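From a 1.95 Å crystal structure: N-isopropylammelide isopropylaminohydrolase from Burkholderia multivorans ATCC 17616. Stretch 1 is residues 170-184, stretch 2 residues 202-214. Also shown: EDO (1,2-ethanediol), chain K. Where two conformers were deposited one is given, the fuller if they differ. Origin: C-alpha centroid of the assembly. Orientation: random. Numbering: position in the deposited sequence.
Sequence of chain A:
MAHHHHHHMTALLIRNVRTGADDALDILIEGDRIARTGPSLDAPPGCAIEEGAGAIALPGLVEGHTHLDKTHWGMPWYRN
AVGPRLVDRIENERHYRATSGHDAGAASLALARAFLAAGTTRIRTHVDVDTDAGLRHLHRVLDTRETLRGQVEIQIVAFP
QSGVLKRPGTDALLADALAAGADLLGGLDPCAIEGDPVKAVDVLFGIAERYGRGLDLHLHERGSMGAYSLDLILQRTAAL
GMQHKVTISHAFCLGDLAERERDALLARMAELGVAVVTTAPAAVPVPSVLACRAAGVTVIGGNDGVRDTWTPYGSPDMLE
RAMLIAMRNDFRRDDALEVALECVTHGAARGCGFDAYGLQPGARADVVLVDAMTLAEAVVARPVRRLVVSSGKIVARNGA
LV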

# COMPACT_ATOMS: atom_id res chain seq x y z
N THR A 170 6.95 -21.80 12.58
CA THR A 170 6.55 -20.61 11.86
C THR A 170 6.16 -20.93 10.42
O THR A 170 5.20 -20.37 9.89
CB THR A 170 7.66 -19.56 11.91
OG1 THR A 170 7.99 -19.26 13.27
CG2 THR A 170 7.22 -18.26 11.22
N ASP A 171 6.89 -21.86 9.79
CA ASP A 171 6.55 -22.26 8.42
C ASP A 171 5.11 -22.76 8.32
O ASP A 171 4.36 -22.36 7.43
CB ASP A 171 7.54 -23.32 7.92
CG ASP A 171 7.77 -24.45 8.93
OD1 ASP A 171 7.12 -24.49 10.01
OD2 ASP A 171 8.62 -25.31 8.64
N ALA A 172 4.71 -23.66 9.23
CA ALA A 172 3.35 -24.18 9.19
C ALA A 172 2.32 -23.12 9.54
O ALA A 172 1.20 -23.13 9.02
CB ALA A 172 3.23 -25.38 10.14
N LEU A 173 2.69 -22.19 10.42
CA LEU A 173 1.78 -21.11 10.78
C LEU A 173 1.50 -20.20 9.59
O LEU A 173 0.37 -19.78 9.38
CB LEU A 173 2.37 -20.32 11.94
CG LEU A 173 1.46 -19.34 12.65
CD1 LEU A 173 0.28 -20.08 13.29
CD2 LEU A 173 2.29 -18.63 13.69
N LEU A 174 2.54 -19.90 8.82
CA LEU A 174 2.37 -19.07 7.63
C LEU A 174 1.48 -19.76 6.61
O LEU A 174 0.66 -19.10 5.95
CB LEU A 174 3.74 -18.76 7.01
CG LEU A 174 4.63 -17.81 7.82
CD1 LEU A 174 6.07 -17.72 7.26
CD2 LEU A 174 4.00 -16.42 7.87
N ALA A 175 1.63 -21.07 6.45
CA ALA A 175 0.71 -21.82 5.59
C ALA A 175 -0.71 -21.71 6.11
O ALA A 175 -1.66 -21.49 5.34
CB ALA A 175 1.15 -23.28 5.51
N ASP A 176 -0.90 -21.87 7.42
CA ASP A 176 -2.22 -21.70 8.02
C ASP A 176 -2.77 -20.30 7.76
O ASP A 176 -3.97 -20.13 7.56
CB ASP A 176 -2.17 -21.96 9.53
CG ASP A 176 -1.90 -23.40 9.86
OD1 ASP A 176 -1.96 -24.24 8.94
OD2 ASP A 176 -1.62 -23.68 11.04
N ALA A 177 -1.90 -19.29 7.77
CA ALA A 177 -2.35 -17.93 7.54
C ALA A 177 -2.90 -17.77 6.13
O ALA A 177 -3.95 -17.15 5.92
CB ALA A 177 -1.21 -16.93 7.78
N LEU A 178 -2.18 -18.29 5.14
CA LEU A 178 -2.69 -18.25 3.77
C LEU A 178 -4.01 -18.99 3.65
O LEU A 178 -4.97 -18.49 3.04
CB LEU A 178 -1.66 -18.85 2.81
CG LEU A 178 -0.30 -18.15 2.79
CD1 LEU A 178 0.62 -18.82 1.78
CD2 LEU A 178 -0.45 -16.67 2.49
N ALA A 179 -4.10 -20.17 4.26
CA ALA A 179 -5.36 -20.92 4.23
C ALA A 179 -6.48 -20.14 4.90
O ALA A 179 -7.65 -20.26 4.49
CB ALA A 179 -5.18 -22.27 4.92
N ALA A 180 -6.17 -19.34 5.91
CA ALA A 180 -7.21 -18.65 6.66
C ALA A 180 -7.65 -17.35 6.00
O ALA A 180 -8.63 -16.76 6.46
CB ALA A 180 -6.73 -18.35 8.08
N GLY A 181 -6.96 -16.88 4.97
CA GLY A 181 -7.43 -15.68 4.31
C GLY A 181 -6.37 -14.65 3.99
O GLY A 181 -6.67 -13.69 3.27
N ALA A 182 -5.15 -14.81 4.50
CA ALA A 182 -4.08 -13.93 4.06
C ALA A 182 -3.89 -14.11 2.56
O ALA A 182 -3.95 -15.23 2.04
CB ALA A 182 -2.78 -14.21 4.81
N ASP A 183 -3.70 -13.00 1.85
CA ASP A 183 -3.60 -13.06 0.39
C ASP A 183 -2.19 -13.38 -0.08
O ASP A 183 -2.02 -14.09 -1.08
CB ASP A 183 -4.05 -11.73 -0.20
CG ASP A 183 -5.42 -11.38 0.25
OD1 ASP A 183 -6.34 -12.11 -0.13
OD2 ASP A 183 -5.56 -10.45 1.06
N LEU A 184 -1.19 -12.86 0.62
CA LEU A 184 0.19 -12.88 0.15
C LEU A 184 1.08 -13.36 1.28
O LEU A 184 0.75 -13.20 2.46
CB LEU A 184 0.65 -11.48 -0.29
CG LEU A 184 -0.09 -10.90 -1.49
CD1 LEU A 184 0.14 -9.41 -1.58
CD2 LEU A 184 0.38 -11.57 -2.76
N ASP A 202 13.99 -20.45 -0.20
CA ASP A 202 13.34 -21.68 -0.65
C ASP A 202 12.13 -22.01 0.22
O ASP A 202 11.09 -22.44 -0.29
CB ASP A 202 14.35 -22.83 -0.65
CG ASP A 202 15.40 -22.71 -1.77
OD1 ASP A 202 15.26 -21.86 -2.68
OD2 ASP A 202 16.37 -23.48 -1.72
N VAL A 203 12.23 -21.81 1.54
CA VAL A 203 11.09 -22.11 2.41
C VAL A 203 9.90 -21.21 2.07
O VAL A 203 8.77 -21.67 1.89
CB VAL A 203 11.49 -21.99 3.89
CG1 VAL A 203 10.25 -21.91 4.78
CG2 VAL A 203 12.37 -23.18 4.31
N LEU A 204 10.15 -19.90 1.97
CA LEU A 204 9.07 -18.96 1.69
C LEU A 204 8.45 -19.21 0.32
O LEU A 204 7.22 -19.25 0.18
CB LEU A 204 9.60 -17.53 1.79
CG LEU A 204 9.93 -17.03 3.19
CD1 LEU A 204 10.63 -15.67 3.10
CD2 LEU A 204 8.65 -16.94 4.03
N PHE A 205 9.28 -19.35 -0.72
CA PHE A 205 8.69 -19.59 -2.04
C PHE A 205 7.95 -20.92 -2.09
O PHE A 205 6.95 -21.06 -2.80
CB PHE A 205 9.75 -19.52 -3.15
CG PHE A 205 9.98 -18.12 -3.65
CD1 PHE A 205 10.80 -17.24 -2.95
CD2 PHE A 205 9.33 -17.66 -4.79
CE1 PHE A 205 11.00 -15.93 -3.40
CE2 PHE A 205 9.52 -16.36 -5.24
CZ PHE A 205 10.35 -15.50 -4.55
N GLY A 206 8.42 -21.92 -1.33
CA GLY A 206 7.72 -23.19 -1.29
C GLY A 206 6.32 -23.04 -0.72
O GLY A 206 5.36 -23.59 -1.26
N ILE A 207 6.19 -22.28 0.36
CA ILE A 207 4.88 -22.09 0.98
C ILE A 207 3.96 -21.35 0.02
O ILE A 207 2.81 -21.76 -0.20
CB ILE A 207 5.01 -21.35 2.32
CG1 ILE A 207 5.83 -22.19 3.31
CG2 ILE A 207 3.61 -21.01 2.89
CD1 ILE A 207 6.25 -21.41 4.55
N ALA A 208 4.44 -20.26 -0.57
CA ALA A 208 3.60 -19.49 -1.48
C ALA A 208 3.19 -20.32 -2.68
O ALA A 208 2.04 -20.27 -3.13
CB ALA A 208 4.32 -18.22 -1.93
N GLU A 209 4.13 -21.11 -3.22
CA GLU A 209 3.82 -21.94 -4.37
C GLU A 209 2.74 -22.96 -4.04
O GLU A 209 1.88 -23.26 -4.87
CB GLU A 209 5.09 -22.65 -4.85
CG GLU A 209 4.90 -23.56 -6.06
CD GLU A 209 5.16 -22.85 -7.37
OE1 GLU A 209 5.05 -21.60 -7.42
OE2 GLU A 209 5.47 -23.54 -8.37
N ARG A 210 2.76 -23.48 -2.81
CA ARG A 210 1.78 -24.48 -2.41
C ARG A 210 0.36 -23.91 -2.43
O ARG A 210 -0.59 -24.62 -2.78
CB ARG A 210 2.11 -25.02 -1.02
CG ARG A 210 0.99 -25.80 -0.36
CD ARG A 210 1.55 -26.82 0.62
NE ARG A 210 2.62 -26.23 1.42
CZ ARG A 210 2.54 -26.00 2.72
NH1 ARG A 210 1.44 -26.32 3.40
NH2 ARG A 210 3.57 -25.45 3.35
N TYR A 211 0.20 -22.64 -2.06
CA TYR A 211 -1.11 -22.00 -2.06
C TYR A 211 -1.33 -21.16 -3.30
O TYR A 211 -2.38 -20.52 -3.42
CB TYR A 211 -1.27 -21.16 -0.79
CG TYR A 211 -1.40 -22.05 0.42
CD1 TYR A 211 -0.28 -22.52 1.09
CD2 TYR A 211 -2.65 -22.50 0.85
CE1 TYR A 211 -0.40 -23.37 2.18
CE2 TYR A 211 -2.79 -23.35 1.93
CZ TYR A 211 -1.66 -23.79 2.59
OH TYR A 211 -1.80 -24.64 3.67
N GLY A 212 -0.39 -21.16 -4.24
CA GLY A 212 -0.51 -20.36 -5.45
C GLY A 212 -0.55 -18.87 -5.21
O GLY A 212 -1.24 -18.15 -5.94
N ARG A 213 0.18 -18.39 -4.21
CA ARG A 213 0.11 -16.99 -3.83
C ARG A 213 1.40 -16.27 -4.18
O ARG A 213 2.45 -16.88 -4.37
CB ARG A 213 -0.14 -16.83 -2.32
CG ARG A 213 -1.31 -17.62 -1.79
CD ARG A 213 -2.65 -17.19 -2.35
NE ARG A 213 -3.67 -18.09 -1.82
CZ ARG A 213 -4.20 -17.97 -0.61
NH1 ARG A 213 -3.82 -16.97 0.18
NH2 ARG A 213 -5.09 -18.85 -0.18
N GLY A 214 1.29 -14.95 -4.27
CA GLY A 214 2.45 -14.10 -4.42
C GLY A 214 3.11 -13.81 -3.09
O GLY A 214 2.66 -14.24 -2.02
C1 EDO K . -1.38 -12.91 -5.74
O1 EDO K . -1.29 -14.24 -5.24
C2 EDO K . -0.14 -12.51 -6.50
O2 EDO K . -0.26 -11.11 -6.75
O HOH W 1 4.74 -24.76 5.58
O HOH W 2 -2.43 -24.96 6.36

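Where a helix ends, an arginine from a neighbouring segment can bind carbonyls of the last turn and of the loop that follows, even one that already has a backbone partner: Leu178 O also accepts from Gly181 N. Here the CA-to-CB bond of Arg213, just beyond the second helix, points toward the first stretch, and the guanidinium reaches carbonyls there. Its NH2 donates to Leu178 O at 3.2 Å, and NH1 adds a weak, longer bond to the same oxygen, 3.4 Å from NH1 to Leu178 O. NH1 also reaches Ala182 O at 2.6 Å, a short contact but a weak hydrogen bond, since the angle at the hydrogen is only 118°. Both carbonyls lie at the guanidinium edge, near its plane, where the N-H bonds point. The arginine thus spans the turn at Gly181, whose positive phi closes the helix in a Schellman motif; Gly212 ends the second helix in the same way.

Water extends the polar links along the helices. One molecule accepts from Arg210 NH2 (2.6 Å) and donates weakly to Asp171 O (3.1 Å); another donates to Asp176 OD1 (2.7 Å) and is hydrogen-bonded to Tyr211 OH (2.8 Å).

Between these contacts lies the apolar packing. The helices run in roughly the same direction, 29° apart, with axes 10.0 Å apart at closest approach. The backbones come near each other at Ala175 CA and Ile207 CA, 6.2 Å apart, and Ile207 sits as a knob among Asp171, Leu174, Ala175 and Leu178. Leu178 CD1 lies 3.9 Å from Ile207 CG2, while Leu178 CB stands over one face of the Tyr211 ring, 4.3 Å from its centroid, in a CH-pi contact. Ala175 CB approaches Tyr211 CE1 at 3.7 Å. Farther along, Leu184 CD2 packs 3.5 Å from Gly214 C. A CB on Gly214 would press on this methyl and clash with the bound ethanediol, whose O1 accepts a hydrogen bond from Gly214 N at 2.8 Å.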